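Local coordinates for protein CptN Toxin (Eubacterium rectale DSM 17629, PDB 4RMO) that acts as the toxin of a type III toxin-antitoxin system linked to bacteriophage resistance, probably as an RNA-cutting enzyme held inactive by its pseudoknot RNA antitoxin, at residues A[15-20]-A[147-152]. Numbering follows the deposited sequence.
Sequences SDMSDP and QKIYER. With nucleotides of chain B.
The C-terminal end of helix 11-17 and the loop after it pack against the C-terminal helix 146-153, in a toxin built around an antiparallel sheet. The apolar part of the contact is selenomethionine Met17 on Ile149. The Met17 chain starts with CG anti to its carbonyl carbon and bends at chi2 (-50°). The two side chains cross at about a right angle. Met17 SE sits 3.9 Å from Ile149 CG2. Met17 CG lies 4.0 Å from Ile149 CG1. Both side chains are buried, and Met17 also touches Tyr99. Ile149 CD1 makes a looser approach to Asp19 OD2, at 4.3 Å.

The charged part joins Asp16, next to Met17, and Arg152, three residues after Ile149. Arg152 starts toward segment 15-20, CG anti to its backbone N, and its bent chain carries the guanidinium to Asp16. Arg152 NH2 is 3.7 Å from Asp16 CB. Asp16 OD2 stands 4.3 Å from Arg152 NH2, well out of the guanidinium plane. The charges may attract, but the pair is not a salt bridge. The same OD2 is hydrogen-bonded to the Tyr99 hydroxyl.

Polar bonds tie the loop to its surroundings. Ser18 is the first residue past the helix, with positive phi (51°). Asp19 then accepts hydrogen bonds from two backbone amides, Tyr21 N on OD1 and Asp145 N on OD2. The second links this loop to the residue just before helix 146-153. Pro20, next after Asp19, meets the RNA: nucleotide A1 of chain B donates from N6 to Pro20 O, 3.0 Å away with an N-H...O angle of 163°.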
ATOM      1  N   SER A  15      -7.625 -30.308 -26.724  1.00 27.71           N
ATOM      2  CA  SER A  15      -8.014 -31.639 -27.239  1.00 31.11           C
ATOM      3  C   SER A  15      -7.588 -32.736 -26.248  1.00 32.90           C
ATOM      4  O   SER A  15      -8.391 -33.591 -25.945  1.00 32.87           O
ATOM      5  CB  SER A  15      -7.466 -31.878 -28.667  1.00 33.17           C
ATOM      6  OG  SER A  15      -6.045 -31.808 -28.682  1.00 30.19           O
ATOM      7  N   ASP A  16      -6.422 -32.623 -25.602  1.00 31.88           N
ATOM      8  CA  ASP A  16      -6.084 -33.579 -24.510  1.00 32.20           C
ATOM      9  C   ASP A  16      -7.065 -33.552 -23.359  1.00 31.77           C
ATOM     10  O   ASP A  16      -7.518 -34.602 -22.931  1.00 34.33           O
ATOM     11  CB  ASP A  16      -4.699 -33.311 -23.913  1.00 33.55           C
ATOM     12  CG  ASP A  16      -3.557 -33.779 -24.811  1.00 33.40           C
ATOM     13  OD1 ASP A  16      -3.826 -34.394 -25.862  1.00 30.71           O
ATOM     14  OD2 ASP A  16      -2.392 -33.515 -24.435  1.00 30.23           O
HETATM   15  N   MSE A  17      -7.452 -32.372 -22.856  1.00 31.68           N
HETATM   16  CA  MSE A  17      -8.339 -32.337 -21.667  1.00 29.54           C
HETATM   17  C   MSE A  17      -9.776 -32.574 -22.029  1.00 31.75           C
HETATM   18  O   MSE A  17     -10.587 -32.956 -21.162  1.00 31.49           O
HETATM   19  CB  MSE A  17      -8.261 -31.000 -20.911  1.00 30.89           C
HETATM   20  CG  MSE A  17      -6.859 -30.646 -20.462  1.00 34.80           C
HETATM   21 SE   MSE A  17      -6.107 -32.028 -19.589  1.00 33.55          SE
HETATM   22  CE  MSE A  17      -4.352 -31.560 -19.677  1.00 37.50           C
ATOM     23  N   SER A  18     -10.161 -32.210 -23.249  1.00 33.62           N
ATOM     24  CA  SER A  18     -11.513 -32.500 -23.699  1.00 36.73           C
ATOM     25  C   SER A  18     -12.589 -32.036 -22.694  1.00 33.29           C
ATOM     26  O   SER A  18     -13.510 -32.790 -22.354  1.00 30.85           O
ATOM     27  CB  SER A  18     -11.618 -34.018 -23.947  1.00 37.59           C
ATOM     28  OG  SER A  18     -12.794 -34.325 -24.635  1.00 46.41           O
ATOM     29  N   ASP A  19     -12.493 -30.784 -22.230  1.00 34.64           N
ATOM     30  CA  ASP A  19     -13.476 -30.255 -21.266  1.00 29.76           C
ATOM     31  C   ASP A  19     -14.382 -29.292 -21.958  1.00 29.59           C
ATOM     32  O   ASP A  19     -13.954 -28.227 -22.385  1.00 35.26           O
ATOM     33  CB  ASP A  19     -12.760 -29.572 -20.131  1.00 33.92           C
ATOM     34  CG  ASP A  19     -13.683 -29.167 -18.989  1.00 32.96           C
ATOM     35  OD1 ASP A  19     -14.824 -28.700 -19.218  1.00 33.71           O
ATOM     36  OD2 ASP A  19     -13.246 -29.301 -17.839  1.00 36.12           O
ATOM     37  N   PRO A  20     -15.661 -29.628 -22.059  1.00 29.18           N
ATOM     38  CA  PRO A  20     -16.555 -28.761 -22.821  1.00 30.92           C
ATOM     39  C   PRO A  20     -16.835 -27.426 -22.164  1.00 31.58           C
ATOM     40  O   PRO A  20     -17.511 -26.582 -22.773  1.00 27.63           O
ATOM     41  CB  PRO A  20     -17.859 -29.578 -22.902  1.00 31.65           C
ATOM     42  CG  PRO A  20     -17.818 -30.444 -21.676  1.00 31.77           C
ATOM     43  CD  PRO A  20     -16.371 -30.774 -21.461  1.00 31.21           C
ATOM     44  N   GLN A 147     -10.199 -29.963 -11.256  1.00 35.02           N
ATOM     45  CA  GLN A 147      -9.613 -31.074 -10.485  1.00 41.88           C
ATOM     46  C   GLN A 147      -9.100 -32.196 -11.434  1.00 36.13           C
ATOM     47  O   GLN A 147      -7.966 -32.667 -11.330  1.00 35.40           O
ATOM     48  CB  GLN A 147     -10.626 -31.625  -9.475  1.00 52.36           C
ATOM     49  CG  GLN A 147     -10.065 -32.626  -8.465  1.00 67.29           C
ATOM     50  CD  GLN A 147      -8.865 -32.087  -7.663  1.00 89.00           C
ATOM     51  OE1 GLN A 147      -8.716 -30.864  -7.453  1.00107.15           O
ATOM     52  NE2 GLN A 147      -8.019 -33.007  -7.181  1.00 90.38           N
ATOM     53  N   LYS A 148      -9.919 -32.573 -12.384  1.00 32.17           N
ATOM     54  CA  LYS A 148      -9.526 -33.593 -13.330  1.00 39.59           C
ATOM     55  C   LYS A 148      -8.275 -33.165 -14.114  1.00 37.90           C
ATOM     56  O   LYS A 148      -7.321 -33.936 -14.237  1.00 40.60           O
ATOM     57  CB  LYS A 148     -10.685 -33.888 -14.286  1.00 42.99           C
ATOM     58  CG  LYS A 148     -10.445 -35.067 -15.208  1.00 45.21           C
ATOM     59  CD  LYS A 148     -11.700 -35.366 -16.010  1.00 50.43           C
ATOM     60  CE  LYS A 148     -11.299 -35.800 -17.411  1.00 52.51           C
ATOM     61  NZ  LYS A 148     -12.362 -36.559 -18.125  1.00 56.41           N
ATOM     62  N   ILE A 149      -8.266 -31.914 -14.588  1.00 38.72           N
ATOM     63  CA  ILE A 149      -7.094 -31.387 -15.323  1.00 36.21           C
ATOM     64  C   ILE A 149      -5.855 -31.368 -14.444  1.00 32.80           C
ATOM     65  O   ILE A 149      -4.780 -31.801 -14.853  1.00 34.00           O
ATOM     66  CB  ILE A 149      -7.341 -29.963 -15.868  1.00 36.53           C
ATOM     67  CG1 ILE A 149      -8.501 -29.964 -16.866  1.00 39.05           C
ATOM     68  CG2 ILE A 149      -6.088 -29.473 -16.577  1.00 37.28           C
ATOM     69  CD1 ILE A 149      -9.052 -28.590 -17.165  1.00 36.41           C
ATOM     70  N   TYR A 150      -6.025 -30.886 -13.224  1.00 30.12           N
ATOM     71  CA  TYR A 150      -4.928 -30.814 -12.274  1.00 31.81           C
ATOM     72  C   TYR A 150      -4.290 -32.195 -12.038  1.00 36.51           C
ATOM     73  O   TYR A 150      -3.075 -32.335 -12.091  1.00 33.44           O
ATOM     74  CB  TYR A 150      -5.455 -30.254 -10.959  1.00 34.97           C
ATOM     75  CG  TYR A 150      -4.453 -29.910  -9.892  1.00 35.99           C
ATOM     76  CD1 TYR A 150      -3.475 -28.962 -10.112  1.00 39.22           C
ATOM     77  CD2 TYR A 150      -4.560 -30.445  -8.607  1.00 41.41           C
ATOM     78  CE1 TYR A 150      -2.596 -28.597  -9.111  1.00 45.55           C
ATOM     79  CE2 TYR A 150      -3.694 -30.080  -7.588  1.00 39.53           C
ATOM     80  CZ  TYR A 150      -2.712 -29.163  -7.850  1.00 42.46           C
ATOM     81  OH  TYR A 150      -1.842 -28.784  -6.867  1.00 44.28           O
ATOM     82  N   GLU A 151      -5.118 -33.212 -11.834  1.00 39.08           N
ATOM     83  CA  GLU A 151      -4.595 -34.600 -11.634  1.00 44.79           C
ATOM     84  C   GLU A 151      -3.911 -35.117 -12.883  1.00 41.53           C
ATOM     85  O   GLU A 151      -2.840 -35.690 -12.801  1.00 43.02           O
ATOM     86  CB  GLU A 151      -5.729 -35.549 -11.201  1.00 47.25           C
ATOM     87  CG  GLU A 151      -6.259 -35.140  -9.822  1.00 49.52           C
ATOM     88  CD  GLU A 151      -7.449 -35.945  -9.352  1.00 56.51           C
ATOM     89  OE1 GLU A 151      -8.035 -36.695 -10.170  1.00 68.41           O
ATOM     90  OE2 GLU A 151      -7.802 -35.817  -8.169  1.00 51.73           O
ATOM     91  N   ARG A 152      -4.493 -34.864 -14.057  1.00 43.51           N
ATOM     92  CA  ARG A 152      -3.830 -35.293 -15.293  1.00 44.45           C
ATOM     93  C   ARG A 152      -2.453 -34.679 -15.421  1.00 45.46           C
ATOM     94  O   ARG A 152      -1.507 -35.362 -15.836  1.00 49.27           O
ATOM     95  CB  ARG A 152      -4.673 -34.960 -16.508  1.00 47.06           C
ATOM     96  CG  ARG A 152      -4.258 -35.653 -17.797  1.00 52.41           C
ATOM     97  CD  ARG A 152      -5.469 -36.155 -18.595  1.00 57.61           C
ATOM     98  NE  ARG A 152      -5.392 -36.288 -20.063  1.00 55.90           N
ATOM     99  CZ  ARG A 152      -4.294 -36.392 -20.812  1.00 48.36           C
ATOM    100  NH1 ARG A 152      -3.073 -36.402 -20.296  1.00 56.32           N
ATOM    101  NH2 ARG A 152      -4.444 -36.491 -22.110  1.00 46.82           N
TER
ATOM    102  O5'   A B   1     -15.872 -16.963 -26.045  1.00 21.72           O
ATOM    103  C5'   A B   1     -16.445 -16.428 -27.281  1.00 21.48           C
ATOM    104  C4'   A B   1     -17.657 -17.209 -27.736  1.00 22.68           C
ATOM    105  O4'   A B   1     -17.280 -18.557 -28.106  1.00 23.56           O
ATOM    106  C3'   A B   1     -18.773 -17.402 -26.715  1.00 24.86           C
ATOM    107  O3'   A B   1     -19.605 -16.258 -26.678  1.00 26.98           O
ATOM    108  C2'   A B   1     -19.485 -18.623 -27.265  1.00 24.65           C
ATOM    109  O2'   A B   1     -20.297 -18.303 -28.368  1.00 25.71           O
ATOM    110  C1'   A B   1     -18.304 -19.465 -27.736  1.00 24.25           C
ATOM    111  N9    A B   1     -17.764 -20.357 -26.719  1.00 23.27           N
ATOM    112  C8    A B   1     -16.565 -20.248 -26.060  1.00 25.54           C
ATOM    113  N7    A B   1     -16.336 -21.221 -25.209  1.00 24.45           N
ATOM    114  C5    A B   1     -17.443 -22.042 -25.338  1.00 25.71           C
ATOM    115  C6    A B   1     -17.819 -23.231 -24.688  1.00 29.15           C
ATOM    116  N6    A B   1     -17.076 -23.838 -23.770  1.00 31.44           N
ATOM    117  N1    A B   1     -18.997 -23.791 -25.039  1.00 30.67           N
ATOM    118  C2    A B   1     -19.748 -23.176 -25.966  1.00 28.22           C
ATOM    119  N3    A B   1     -19.516 -22.044 -26.625  1.00 27.34           N
ATOM    120  C4    A B   1     -18.334 -21.520 -26.262  1.00 27.94           C
TER